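DTDP-4-dehydrorhamnose reductase (Bacillus anthracis, PDB 3SC6) catalyses the NADP(H)-dependent interconversion of dTDP-4-dehydrorhamnose and dTDP-L-rhamnose, a step of the dTDP-rhamnose biosynthetic pathway. Local coordinates at residues C63-K68 against V81-G86; S105-F110 against K253-Q258; P126-G131 against A247-P252. One frame throughout, in Å; residues are numbered along the deposited sequence.

All three contacts touch NADP. Contact 1 lies mainly by its adenosine and diphosphate and reaches its nicotinamide ribose, contact 2 brings S105 and T106 to the nicotinamide, and contact 3 places Y130 OH at that ribose. Contacts 1 and 2 stand furthest apart, with centres about 18 Å and nearest atoms about 7 Å from each other. Contact 3 bridges them: its centre is about 15 Å from that of contact 1, where Y66 O lies 3.4 Å from Y130 CD1, and about 11 Å from that of contact 2, where Y108 O and I127 N, 3.2 Å apart, probably hydrogen-bond. Residues 247-252 run straight into 253-258, so one continuous loop supplies the later segment of contacts 2 and 3.

Contact 1. Residues C63-K68 against V81-G86; sequences CAAYTK and VINAIG. With NAP (NADP nicotinamide-adenine-dinucleotide phosphate), chain G.
N83 and I82, on helix 76-97, meet A65 and Y66 in the loop that leaves strand 59-62 of the Rossmann fold; the segments bury 181 Å² between them. The polar part is one amide laid against the backbone of one residue. Y66 N donates to N83 OD1 over 2.9 Å, nearly straight at 172°, with the donor tilted only 19° from the plane of the acceptor carbonyl. From the other branch, N83 ND2 gives a weak bond to Y66 O at 3.5 Å, and it also hydrogen-bonds S133 OG of helix 129-144, so both ends of the amide have partners that define its rotation. Chi1 of -65° sets N83 CG anti to the carbonyl carbon; the amide end comes nearer the loop, with N83 OD1 3.4 Å from A65 CB.

The apolar pair is I82 CB and Y66 CB, 4.0 Å apart. I82 CG2 lies against the backbone, 3.6 Å from Y66 N and beside A65 C, whereas the Y66 ring leads away from the helix.

Cofactor contacts form the third group, and they show what loop and helix together do in this pocket. I82 CD1 approaches the adenine amino group, 3.4 Å from NADP N6A. A65 N donates to the ribose oxygen O4B at 3.2 Å, and T67 OG1 hydrogen-bonds the diphosphate oxygen O1A of NADP at 2.7 Å.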
loop_
_atom_site.group_PDB
_atom_site.type_symbol
_atom_site.label_atom_id
_atom_site.label_comp_id
_atom_site.label_asym_id
_atom_site.label_seq_id
_atom_site.Cartn_x
_atom_site.Cartn_y
_atom_site.Cartn_z
ATOM N N CYS A 63 5.725 2.252 6.668
ATOM C CA CYS A 63 4.906 1.155 6.150
ATOM C C CYS A 63 4.044 0.513 7.236
ATOM O O CYS A 63 3.076 -0.183 6.930
ATOM C CB CYS A 63 5.794 0.092 5.506
ATOM S SG CYS A 63 6.810 0.712 4.141
ATOM N N ALA A 64 4.392 0.750 8.500
ATOM C CA ALA A 64 3.643 0.189 9.626
ATOM C C ALA A 64 2.157 0.541 9.538
ATOM O O ALA A 64 1.799 1.677 9.220
ATOM C CB ALA A 64 4.229 0.679 10.948
ATOM N N ALA A 65 1.301 -0.440 9.821
ATOM C CA ALA A 65 -0.143 -0.229 9.772
ATOM C C ALA A 65 -0.944 -1.481 10.140
ATOM O O ALA A 65 -0.429 -2.604 10.114
ATOM C CB ALA A 65 -0.555 0.250 8.388
ATOM N N TYR A 66 -2.208 -1.257 10.492
ATOM C CA TYR A 66 -3.138 -2.314 10.858
ATOM C C TYR A 66 -3.931 -2.535 9.579
ATOM O O TYR A 66 -4.869 -1.797 9.290
ATOM C CB TYR A 66 -4.042 -1.847 12.000
ATOM C CG TYR A 66 -5.040 -2.873 12.473
ATOM C CD1 TYR A 66 -4.716 -3.766 13.486
ATOM C CD2 TYR A 66 -6.310 -2.940 11.922
ATOM C CE1 TYR A 66 -5.629 -4.709 13.933
ATOM C CE2 TYR A 66 -7.233 -3.876 12.361
ATOM C CZ TYR A 66 -6.886 -4.759 13.368
ATOM O OH TYR A 66 -7.797 -5.696 13.805
ATOM N N THR A 67 -3.535 -3.546 8.810
ATOM C CA THR A 67 -4.186 -3.859 7.537
ATOM C C THR A 67 -5.234 -4.973 7.577
ATOM O O THR A 67 -5.359 -5.743 6.622
ATOM C CB THR A 67 -3.127 -4.248 6.495
ATOM O OG1 THR A 67 -2.453 -5.439 6.917
ATOM C CG2 THR A 67 -2.115 -3.122 6.319
ATOM N N LYS A 68 -5.990 -5.057 8.668
ATOM C CA LYS A 68 -7.030 -6.080 8.803
ATOM C C LYS A 68 -8.377 -5.405 8.557
ATOM O O LYS A 68 -9.149 -5.148 9.485
ATOM C CB LYS A 68 -6.958 -6.737 10.177
ATOM C CG LYS A 68 -5.612 -7.400 10.432
ATOM C CD LYS A 68 -5.524 -8.049 11.795
ATOM C CE LYS A 68 -4.157 -8.678 11.997
ATOM N NZ LYS A 68 -4.032 -9.332 13.326
ATOM N N VAL A 81 -5.479 3.812 16.794
ATOM C CA VAL A 81 -4.234 3.872 17.549
ATOM C C VAL A 81 -3.050 3.602 16.635
ATOM O O VAL A 81 -2.089 4.358 16.628
ATOM C CB VAL A 81 -4.216 2.876 18.737
ATOM C CG1 VAL A 81 -2.855 2.889 19.426
ATOM C CG2 VAL A 81 -5.315 3.205 19.727
ATOM N N ILE A 82 -3.132 2.537 15.846
ATOM C CA ILE A 82 -2.049 2.182 14.935
ATOM C C ILE A 82 -1.937 3.093 13.723
ATOM O O ILE A 82 -0.909 3.715 13.520
ATOM C CB ILE A 82 -2.187 0.733 14.401
ATOM C CG1 ILE A 82 -2.157 -0.283 15.543
ATOM C CG2 ILE A 82 -1.050 0.420 13.424
ATOM C CD1 ILE A 82 -0.882 -0.259 16.330
ATOM N N ASN A 83 -3.000 3.165 12.926
ATOM C CA ASN A 83 -3.018 3.987 11.715
ATOM C C ASN A 83 -3.035 5.505 11.878
ATOM O O ASN A 83 -2.375 6.214 11.110
ATOM C CB ASN A 83 -4.179 3.561 10.808
ATOM C CG ASN A 83 -4.016 2.148 10.263
ATOM O OD1 ASN A 83 -2.951 1.546 10.376
ATOM N ND2 ASN A 83 -5.061 1.634 9.630
ATOM N N ALA A 84 -3.789 6.006 12.848
ATOM C CA ALA A 84 -3.872 7.447 13.071
ATOM C C ALA A 84 -2.797 7.942 14.039
ATOM O O ALA A 84 -1.850 8.629 13.635
ATOM C CB ALA A 84 -5.250 7.814 13.586
ATOM N N ILE A 85 -2.951 7.590 15.317
ATOM C CA ILE A 85 -2.003 7.994 16.352
ATOM C C ILE A 85 -0.586 7.592 15.969
ATOM O O ILE A 85 0.363 8.338 16.197
ATOM C CB ILE A 85 -2.374 7.402 17.740
ATOM C CG1 ILE A 85 -3.779 7.856 18.156
ATOM C CG2 ILE A 85 -1.366 7.819 18.801
ATOM C CD1 ILE A 85 -3.940 9.354 18.212
ATOM N N GLY A 86 -0.447 6.419 15.372
ATOM C CA GLY A 86 0.860 5.929 14.956
ATOM C C GLY A 86 1.525 6.836 13.935
ATOM O O GLY A 86 2.719 7.109 14.022
HETATM P PA NAP G . 1.248 -5.617 6.188
HETATM O O1A NAP G . 0.163 -5.850 7.210
HETATM O O2A NAP G . 2.045 -6.797 5.674
HETATM O O5B NAP G . 2.285 -4.528 6.759
HETATM C C5B NAP G . 2.026 -3.781 7.944
HETATM C C4B NAP G . 3.103 -4.102 8.974
HETATM O O4B NAP G . 3.004 -3.194 10.083
HETATM C C3B NAP G . 2.963 -5.518 9.530
HETATM O O3B NAP G . 4.161 -6.277 9.350
HETATM C C2B NAP G . 2.686 -5.322 11.003
HETATM O O2B NAP G . 3.296 -6.332 11.805
HETATM C C1B NAP G . 3.266 -3.939 11.272
HETATM N N9A NAP G . 2.738 -3.337 12.526
HETATM C C8A NAP G . 1.564 -3.596 13.134
HETATM N N7A NAP G . 1.490 -2.859 14.266
HETATM C C5A NAP G . 2.629 -2.149 14.365
HETATM C C6A NAP G . 3.161 -1.179 15.351
HETATM N N6A NAP G . 2.437 -0.838 16.445
HETATM N N1A NAP G . 4.380 -0.639 15.124
HETATM C C2A NAP G . 5.092 -0.982 14.032
HETATM N N3A NAP G . 4.626 -1.866 13.126
HETATM C C4A NAP G . 3.412 -2.457 13.271
HETATM O O3 NAP G . 0.606 -4.832 4.931
HETATM P PN NAP G . 1.498 -4.080 3.807
HETATM O O1N NAP G . 0.761 -4.182 2.492
HETATM O O2N NAP G . 2.941 -4.509 3.910
HETATM O O5D NAP G . 1.434 -2.549 4.283
HETATM C C5D NAP G . 1.923 -1.505 3.442
HETATM C C4D NAP G . 1.023 -0.273 3.535
HETATM O O4D NAP G . 0.184 -0.184 2.373
HETATM C C3D NAP G . 0.102 -0.297 4.752
HETATM O O3D NAP G . 0.267 0.899 5.518
HETATM C C2D NAP G . -1.302 -0.378 4.193
HETATM O O2D NAP G . -2.192 0.427 4.967
HETATM C C1D NAP G . -1.163 0.121 2.759
HETATM N N1N NAP G . -2.121 -0.490 1.825
HETATM C C2N NAP G . -2.128 -1.821 1.640
HETATM C C3N NAP G . -3.028 -2.414 0.755
HETATM C C7N NAP G . -3.013 -3.909 0.573
HETATM O O7N NAP G . -2.258 -4.581 1.262
HETATM N N7N NAP G . -3.808 -4.481 -0.329
HETATM C C4N NAP G . -3.921 -1.607 0.055
HETATM C C5N NAP G . -3.890 -0.237 0.258
HETATM C C6N NAP G . -2.971 0.302 1.153
HETATM P P2B NAP G . 2.405 -7.495 12.480
HETATM O O1X NAP G . 3.444 -8.465 12.989
HETATM O O2X NAP G . 1.623 -6.798 13.567
HETATM O O3X NAP G . 1.555 -8.021 11.350
#

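Contact 2. Residues S105-F110 against K253-Q258; sequences STDYVF and KYSIFQ. With NAP (NADP nicotinamide-adenine-dinucleotide phosphate), chain G.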
loop_
_atom_site.group_PDB
_atom_site.type_symbol
_atom_site.label_atom_id
_atom_site.label_comp_id
_atom_site.label_asym_id
_atom_site.label_seq_id
_atom_site.Cartn_x
_atom_site.Cartn_y
_atom_site.Cartn_z
ATOM N N SER A 105 -0.665 5.127 1.976
ATOM C CA SER A 105 -2.091 5.139 2.257
ATOM C C SER A 105 -2.859 4.224 1.306
ATOM O O SER A 105 -2.261 3.509 0.499
ATOM C CB SER A 105 -2.634 6.564 2.215
ATOM O OG SER A 105 -4.015 6.587 2.532
ATOM N N THR A 106 -4.187 4.282 1.388
ATOM C CA THR A 106 -5.062 3.444 0.574
ATOM C C THR A 106 -6.179 4.150 -0.197
ATOM O O THR A 106 -6.443 5.333 -0.010
ATOM C CB THR A 106 -5.764 2.450 1.509
ATOM O OG1 THR A 106 -6.618 1.589 0.753
ATOM C CG2 THR A 106 -6.586 3.202 2.557
ATOM N N ASP A 107 -6.844 3.387 -1.057
ATOM C CA ASP A 107 -7.949 3.901 -1.861
ATOM C C ASP A 107 -9.267 3.837 -1.084
ATOM O O ASP A 107 -10.295 4.304 -1.571
ATOM C CB ASP A 107 -8.085 3.128 -3.178
ATOM C CG ASP A 107 -8.302 1.641 -2.973
ATOM O OD1 ASP A 107 -9.112 1.064 -3.719
ATOM O OD2 ASP A 107 -7.666 1.044 -2.081
ATOM N N TYR A 108 -9.239 3.248 0.113
ATOM C CA TYR A 108 -10.447 3.148 0.934
ATOM C C TYR A 108 -10.781 4.478 1.610
ATOM O O TYR A 108 -11.680 4.549 2.445
ATOM C CB TYR A 108 -10.361 2.017 1.969
ATOM C CG TYR A 108 -10.285 0.630 1.368
ATOM C CD1 TYR A 108 -11.354 0.111 0.658
ATOM C CD2 TYR A 108 -9.172 -0.172 1.546
ATOM C CE1 TYR A 108 -11.304 -1.158 0.111
ATOM C CE2 TYR A 108 -9.111 -1.449 1.003
ATOM C CZ TYR A 108 -10.182 -1.935 0.287
ATOM O OH TYR A 108 -10.135 -3.200 -0.254
ATOM N N VAL A 109 -10.047 5.527 1.245
ATOM C CA VAL A 109 -10.276 6.854 1.793
ATOM C C VAL A 109 -11.403 7.499 0.975
ATOM O O VAL A 109 -11.925 8.545 1.344
ATOM C CB VAL A 109 -9.003 7.733 1.757
ATOM C CG1 VAL A 109 -7.914 7.124 2.628
ATOM C CG2 VAL A 109 -8.515 7.921 0.328
ATOM N N PHE A 110 -11.751 6.871 -0.151
ATOM C CA PHE A 110 -12.819 7.354 -1.022
ATOM C C PHE A 110 -13.960 6.341 -1.009
ATOM O O PHE A 110 -13.805 5.227 -0.503
ATOM C CB PHE A 110 -12.349 7.514 -2.470
ATOM C CG PHE A 110 -11.238 8.495 -2.655
ATOM C CD1 PHE A 110 -11.509 9.844 -2.770
ATOM C CD2 PHE A 110 -9.932 8.067 -2.785
ATOM C CE1 PHE A 110 -10.492 10.757 -2.963
ATOM C CE2 PHE A 110 -8.911 8.974 -2.984
ATOM C CZ PHE A 110 -9.194 10.324 -3.073
ATOM N N LYS A 253 -17.040 -0.597 -5.243
ATOM C CA LYS A 253 -17.271 -1.346 -6.468
ATOM C C LYS A 253 -16.302 -0.887 -7.563
ATOM O O LYS A 253 -16.173 -1.539 -8.599
ATOM C CB LYS A 253 -18.731 -1.240 -6.914
ATOM C CG LYS A 253 -19.704 -1.830 -5.895
ATOM C CD LYS A 253 -21.150 -1.778 -6.360
ATOM C CE LYS A 253 -22.079 -2.405 -5.324
ATOM N NZ LYS A 253 -23.505 -2.401 -5.755
ATOM N N TYR A 254 -15.619 0.233 -7.313
ATOM C CA TYR A 254 -14.649 0.795 -8.254
ATOM C C TYR A 254 -13.505 1.471 -7.502
ATOM O O TYR A 254 -13.596 2.648 -7.158
ATOM C CB TYR A 254 -15.297 1.831 -9.178
ATOM C CG TYR A 254 -16.415 1.317 -10.052
ATOM C CD1 TYR A 254 -17.739 1.385 -9.630
ATOM C CD2 TYR A 254 -16.150 0.781 -11.306
ATOM C CE1 TYR A 254 -18.774 0.923 -10.434
ATOM C CE2 TYR A 254 -17.178 0.315 -12.118
ATOM C CZ TYR A 254 -18.488 0.389 -11.675
ATOM O OH TYR A 254 -19.511 -0.069 -12.472
ATOM N N SER A 255 -12.432 0.730 -7.251
ATOM C CA SER A 255 -11.271 1.270 -6.545
ATOM C C SER A 255 -10.152 1.560 -7.544
ATOM O O SER A 255 -9.216 0.775 -7.698
ATOM C CB SER A 255 -10.792 0.290 -5.476
ATOM O OG SER A 255 -10.420 -0.962 -6.034
ATOM N N ILE A 256 -10.264 2.700 -8.219
ATOM C CA ILE A 256 -9.282 3.112 -9.214
ATOM C C ILE A 256 -8.853 4.554 -8.990
ATOM O O ILE A 256 -9.662 5.391 -8.584
ATOM C CB ILE A 256 -9.886 3.028 -10.635
ATOM C CG1 ILE A 256 -10.410 1.620 -10.917
ATOM C CG2 ILE A 256 -8.861 3.440 -11.685
ATOM C CD1 ILE A 256 -11.034 1.479 -12.286
ATOM N N PHE A 257 -7.581 4.845 -9.246
ATOM C CA PHE A 257 -7.069 6.194 -9.078
ATOM C C PHE A 257 -6.747 6.821 -10.418
ATOM O O PHE A 257 -6.553 6.123 -11.419
ATOM C CB PHE A 257 -5.726 6.230 -8.337
ATOM C CG PHE A 257 -5.747 5.713 -6.939
ATOM C CD1 PHE A 257 -6.476 6.360 -5.962
ATOM C CD2 PHE A 257 -4.899 4.689 -6.564
ATOM C CE1 PHE A 257 -6.449 5.918 -4.657
ATOM C CE2 PHE A 257 -4.859 4.250 -5.262
ATOM C CZ PHE A 257 -5.634 4.868 -4.305
ATOM N N GLN A 258 -6.689 8.151 -10.421
ATOM C CA GLN A 258 -6.339 8.907 -11.605
ATOM C C GLN A 258 -4.919 9.277 -11.215
ATOM O O GLN A 258 -4.681 9.705 -10.087
ATOM C CB GLN A 258 -7.209 10.144 -11.823
ATOM C CG GLN A 258 -8.684 9.842 -12.000
ATOM C CD GLN A 258 -9.516 11.077 -12.312
ATOM O OE1 GLN A 258 -10.740 11.021 -12.304
ATOM N NE2 GLN A 258 -8.855 12.195 -12.583
HETATM P PA NAP G . 1.248 -5.617 6.188
HETATM O O1A NAP G . 0.163 -5.850 7.210
HETATM O O2A NAP G . 2.045 -6.797 5.674
HETATM O O5B NAP G . 2.285 -4.528 6.759
HETATM C C5B NAP G . 2.026 -3.781 7.944
HETATM C C4B NAP G . 3.103 -4.102 8.974
HETATM O O4B NAP G . 3.004 -3.194 10.083
HETATM C C3B NAP G . 2.963 -5.518 9.530
HETATM O O3B NAP G . 4.161 -6.277 9.350
HETATM C C2B NAP G . 2.686 -5.322 11.003
HETATM O O2B NAP G . 3.296 -6.332 11.805
HETATM C C1B NAP G . 3.266 -3.939 11.272
HETATM N N9A NAP G . 2.738 -3.337 12.526
HETATM C C8A NAP G . 1.564 -3.596 13.134
HETATM N N7A NAP G . 1.490 -2.859 14.266
HETATM C C5A NAP G . 2.629 -2.149 14.365
HETATM C C6A NAP G . 3.161 -1.179 15.351
HETATM N N6A NAP G . 2.437 -0.838 16.445
HETATM N N1A NAP G . 4.380 -0.639 15.124
HETATM C C2A NAP G . 5.092 -0.982 14.032
HETATM N N3A NAP G . 4.626 -1.866 13.126
HETATM C C4A NAP G . 3.412 -2.457 13.271
HETATM O O3 NAP G . 0.606 -4.832 4.931
HETATM P PN NAP G . 1.498 -4.080 3.807
HETATM O O1N NAP G . 0.761 -4.182 2.492
HETATM O O2N NAP G . 2.941 -4.509 3.910
HETATM O O5D NAP G . 1.434 -2.549 4.283
HETATM C C5D NAP G . 1.923 -1.505 3.442
HETATM C C4D NAP G . 1.023 -0.273 3.535
HETATM O O4D NAP G . 0.184 -0.184 2.373
HETATM C C3D NAP G . 0.102 -0.297 4.752
HETATM O O3D NAP G . 0.267 0.899 5.518
HETATM C C2D NAP G . -1.302 -0.378 4.193
HETATM O O2D NAP G . -2.192 0.427 4.967
HETATM C C1D NAP G . -1.163 0.121 2.759
HETATM N N1N NAP G . -2.121 -0.490 1.825
HETATM C C2N NAP G . -2.128 -1.821 1.640
HETATM C C3N NAP G . -3.028 -2.414 0.755
HETATM C C7N NAP G . -3.013 -3.909 0.573
HETATM O O7N NAP G . -2.258 -4.581 1.262
HETATM N N7N NAP G . -3.808 -4.481 -0.329
HETATM C C4N NAP G . -3.921 -1.607 0.055
HETATM C C5N NAP G . -3.890 -0.237 0.258
HETATM C C6N NAP G . -2.971 0.302 1.153
HETATM P P2B NAP G . 2.405 -7.495 12.480
HETATM O O1X NAP G . 3.444 -8.465 12.989
HETATM O O2X NAP G . 1.623 -6.798 13.567
HETATM O O3X NAP G . 1.555 -8.021 11.350
HETATM O O HOH W 1 -10.223 -2.211 -3.097
#
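D107 CG and S255 OG each sit between their own backbone N and carbonyl carbon (chi1 58° and 60°), on side chains that both set out toward the opposite segment. The sheer nearness of D107 OD1 to S255 is modelled doubtfully, and the 3.3 Å between D107 OD1 and S255 OG has too poor an angle for a hydrogen bond. Firmer partners hold S255 OG: it bonds the backbone I185 O, and a water that lies 3.2 Å from S255 OG and, more weakly, 3.0 Å from Y108 OH links the two segments.

Most of the remaining contact is made by the F257 ring. Its CZ comes within 3.2 Å of D107 CB, with CE1 next; D107 CB approaches the ring obliquely, and F110 CE2 lies at the edge of the F257 ring, near its plane, 4.3 Å from F257 CE1. Within 105-110, T106 OG1 accepts from Y108 N (3.2 Å, 163°), an ST turn that bends the chain just past the nicotinamide; S105 O lies 3.3 Å from C6N of NADP, and T106 OG1 the same distance from C5N.

Around the contact, F110 stacks on Y118 and F257 meets the ring of H211. D107 and S255 reach S154 and W155 of strand 148-157, K253 is backbone-bonded to I185 of strand 185-190, and T106 packs on Y130 of helix 129-144.

Contact 3. Residues P126-G131 against A247-P252; sequences PINIYG and AAAARP. With NAP (NADP nicotinamide-adenine-dinucleotide phosphate), chain G.
The N-terminus of helix 129-144, capped by N128, is where this contact forms: I127 and N128 face A250 and its neighbours in the loop between helices 242-245 and 260-264. The helix carries Y130 and K134, whose spacing matches the YxxxK signature of short-chain dehydrogenase/reductase relatives.

I127 carries most of the contact. CG1 is anti to the backbone N (chi1 -171°) and CD1 continues the extension (chi2 178°), which sets the methyl tip against polar backbone atoms, 3.2 Å from A250 O and 3.7 Å from P252 N; its apolar partner is P252 CB, 4.1 Å from I127 CD1. It thus rests on the backbone of the loop as much as on its side chains, within a shared buried area of 205 Å².

N128 is committed to the helix. Its OD1 accepts from G131 N over 2.7 Å at 163°, with the donor nearly along the C=O axis, while its ND2 meets the loop only loosely, 4.1 Å from A250 O. Two residues into the chain from the cap, Y130 OH hydrogen-bonds NADP O2D, which lies at the edge of the ring; either oxygen could be the donor.

R251 NH1 pairs with D70 in a salt bridge, though the placement of that nitrogen is less certain. N128, A249 and R251 all lean on V69 of helix 69-72, and I129 packs on R76 and A79 of helix 76-97.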
loop_
_atom_site.group_PDB
_atom_site.type_symbol
_atom_site.label_atom_id
_atom_site.label_comp_id
_atom_site.label_asym_id
_atom_site.label_seq_id
_atom_site.Cartn_x
_atom_site.Cartn_y
_atom_site.Cartn_z
ATOM N N PRO A 126 -13.915 8.373 3.379
ATOM C CA PRO A 126 -13.634 7.005 3.809
ATOM C C PRO A 126 -14.866 6.121 3.779
ATOM O O PRO A 126 -15.902 6.485 4.336
ATOM C CB PRO A 126 -13.130 7.190 5.236
ATOM C CG PRO A 126 -12.495 8.525 5.229
ATOM C CD PRO A 126 -13.291 9.365 4.273
ATOM N N ILE A 127 -14.736 4.958 3.149
ATOM C CA ILE A 127 -15.840 4.008 3.025
ATOM C C ILE A 127 -15.960 3.014 4.196
ATOM O O ILE A 127 -17.038 2.468 4.435
ATOM C CB ILE A 127 -15.708 3.226 1.693
ATOM C CG1 ILE A 127 -16.954 2.379 1.418
ATOM C CG2 ILE A 127 -14.437 2.382 1.694
ATOM C CD1 ILE A 127 -16.893 1.635 0.098
ATOM N N ASN A 128 -14.866 2.782 4.921
ATOM C CA ASN A 128 -14.871 1.848 6.055
ATOM C C ASN A 128 -13.899 2.280 7.151
ATOM O O ASN A 128 -13.146 3.226 6.965
ATOM C CB ASN A 128 -14.548 0.433 5.562
ATOM C CG ASN A 128 -13.179 0.332 4.909
ATOM O OD1 ASN A 128 -12.322 1.194 5.089
ATOM N ND2 ASN A 128 -12.959 -0.750 4.177
ATOM N N ILE A 129 -13.905 1.583 8.287
ATOM C CA ILE A 129 -13.008 1.935 9.404
ATOM C C ILE A 129 -11.542 2.011 8.994
ATOM O O ILE A 129 -10.838 2.935 9.388
ATOM C CB ILE A 129 -13.183 1.001 10.613
ATOM C CG1 ILE A 129 -14.586 1.157 11.194
ATOM C CG2 ILE A 129 -12.197 1.359 11.705
ATOM C CD1 ILE A 129 -14.882 2.559 11.698
ATOM N N TYR A 130 -11.073 1.037 8.223
ATOM C CA TYR A 130 -9.684 1.044 7.773
ATOM C C TYR A 130 -9.383 2.318 7.008
ATOM O O TYR A 130 -8.404 3.012 7.298
ATOM C CB TYR A 130 -9.397 -0.175 6.902
ATOM C CG TYR A 130 -8.049 -0.156 6.203
ATOM C CD1 TYR A 130 -6.886 -0.559 6.848
ATOM C CD2 TYR A 130 -7.959 0.213 4.867
ATOM C CE1 TYR A 130 -5.664 -0.554 6.186
ATOM C CE2 TYR A 130 -6.756 0.216 4.202
ATOM C CZ TYR A 130 -5.613 -0.167 4.856
ATOM O OH TYR A 130 -4.422 -0.156 4.166
ATOM N N GLY A 131 -10.236 2.627 6.037
ATOM C CA GLY A 131 -10.067 3.823 5.223
ATOM C C GLY A 131 -10.086 5.099 6.042
ATOM O O GLY A 131 -9.294 6.012 5.795
ATOM N N ALA A 247 -19.202 -10.295 3.301
ATOM C CA ALA A 247 -18.117 -9.429 3.745
ATOM C C ALA A 247 -18.517 -8.636 4.985
ATOM O O ALA A 247 -19.634 -8.127 5.074
ATOM C CB ALA A 247 -17.696 -8.489 2.625
ATOM N N ALA A 248 -17.597 -8.536 5.940
ATOM C CA ALA A 248 -17.853 -7.807 7.176
ATOM C C ALA A 248 -17.509 -6.329 7.027
ATOM O O ALA A 248 -17.866 -5.511 7.875
ATOM C CB ALA A 248 -17.070 -8.422 8.326
ATOM N N ALA A 249 -16.815 -5.994 5.945
ATOM C CA ALA A 249 -16.423 -4.619 5.685
ATOM C C ALA A 249 -16.932 -4.308 4.287
ATOM O O ALA A 249 -16.975 -5.191 3.428
ATOM C CB ALA A 249 -14.921 -4.467 5.756
ATOM N N ALA A 250 -17.307 -3.058 4.051
ATOM C CA ALA A 250 -17.828 -2.660 2.750
ATOM C C ALA A 250 -16.798 -2.145 1.744
ATOM O O ALA A 250 -16.358 -1.003 1.841
ATOM C CB ALA A 250 -18.919 -1.611 2.941
ATOM N N ARG A 251 -16.403 -2.989 0.790
ATOM C CA ARG A 251 -15.448 -2.569 -0.238
ATOM C C ARG A 251 -16.150 -1.752 -1.308
ATOM O O ARG A 251 -17.371 -1.819 -1.450
ATOM C CB ARG A 251 -14.732 -3.741 -0.931
ATOM C CG ARG A 251 -13.636 -4.446 -0.162
ATOM C CD ARG A 251 -14.036 -5.097 1.108
ATOM N NE ARG A 251 -12.853 -5.720 1.693
ATOM C CZ ARG A 251 -12.844 -6.410 2.822
ATOM N NH1 ARG A 251 -13.969 -6.586 3.508
ATOM N NH2 ARG A 251 -11.706 -6.932 3.261
ATOM N N PRO A 252 -15.376 -0.964 -2.063
ATOM C CA PRO A 252 -15.956 -0.161 -3.116
ATOM C C PRO A 252 -16.140 -1.007 -4.361
ATOM O O PRO A 252 -15.471 -2.027 -4.510
ATOM C CB PRO A 252 -14.885 0.898 -3.366
ATOM C CG PRO A 252 -13.620 0.233 -3.025
ATOM C CD PRO A 252 -13.940 -0.678 -1.883
HETATM P PA NAP G . 1.248 -5.617 6.188
HETATM O O1A NAP G . 0.163 -5.850 7.210
HETATM O O2A NAP G . 2.045 -6.797 5.674
HETATM O O5B NAP G . 2.285 -4.528 6.759
HETATM C C5B NAP G . 2.026 -3.781 7.944
HETATM C C4B NAP G . 3.103 -4.102 8.974
HETATM O O4B NAP G . 3.004 -3.194 10.083
HETATM C C3B NAP G . 2.963 -5.518 9.530
HETATM O O3B NAP G . 4.161 -6.277 9.350
HETATM C C2B NAP G . 2.686 -5.322 11.003
HETATM O O2B NAP G . 3.296 -6.332 11.805
HETATM C C1B NAP G . 3.266 -3.939 11.272
HETATM N N9A NAP G . 2.738 -3.337 12.526
HETATM C C8A NAP G . 1.564 -3.596 13.134
HETATM N N7A NAP G . 1.490 -2.859 14.266
HETATM C C5A NAP G . 2.629 -2.149 14.365
HETATM C C6A NAP G . 3.161 -1.179 15.351
HETATM N N6A NAP G . 2.437 -0.838 16.445
HETATM N N1A NAP G . 4.380 -0.639 15.124
HETATM C C2A NAP G . 5.092 -0.982 14.032
HETATM N N3A NAP G . 4.626 -1.866 13.126
HETATM C C4A NAP G . 3.412 -2.457 13.271
HETATM O O3 NAP G . 0.606 -4.832 4.931
HETATM P PN NAP G . 1.498 -4.080 3.807
HETATM O O1N NAP G . 0.761 -4.182 2.492
HETATM O O2N NAP G . 2.941 -4.509 3.910
HETATM O O5D NAP G . 1.434 -2.549 4.283
HETATM C C5D NAP G . 1.923 -1.505 3.442
HETATM C C4D NAP G . 1.023 -0.273 3.535
HETATM O O4D NAP G . 0.184 -0.184 2.373
HETATM C C3D NAP G . 0.102 -0.297 4.752
HETATM O O3D NAP G . 0.267 0.899 5.518
HETATM C C2D NAP G . -1.302 -0.378 4.193
HETATM O O2D NAP G . -2.192 0.427 4.967
HETATM C C1D NAP G . -1.163 0.121 2.759
HETATM N N1N NAP G . -2.121 -0.490 1.825
HETATM C C2N NAP G . -2.128 -1.821 1.640
HETATM C C3N NAP G . -3.028 -2.414 0.755
HETATM C C7N NAP G . -3.013 -3.909 0.573
HETATM O O7N NAP G . -2.258 -4.581 1.262
HETATM N N7N NAP G . -3.808 -4.481 -0.329
HETATM C C4N NAP G . -3.921 -1.607 0.055
HETATM C C5N NAP G . -3.890 -0.237 0.258
HETATM C C6N NAP G . -2.971 0.302 1.153
HETATM P P2B NAP G . 2.405 -7.495 12.480
HETATM O O1X NAP G . 3.444 -8.465 12.989
HETATM O O2X NAP G . 1.623 -6.798 13.567
HETATM O O3X NAP G . 1.555 -8.021 11.350
#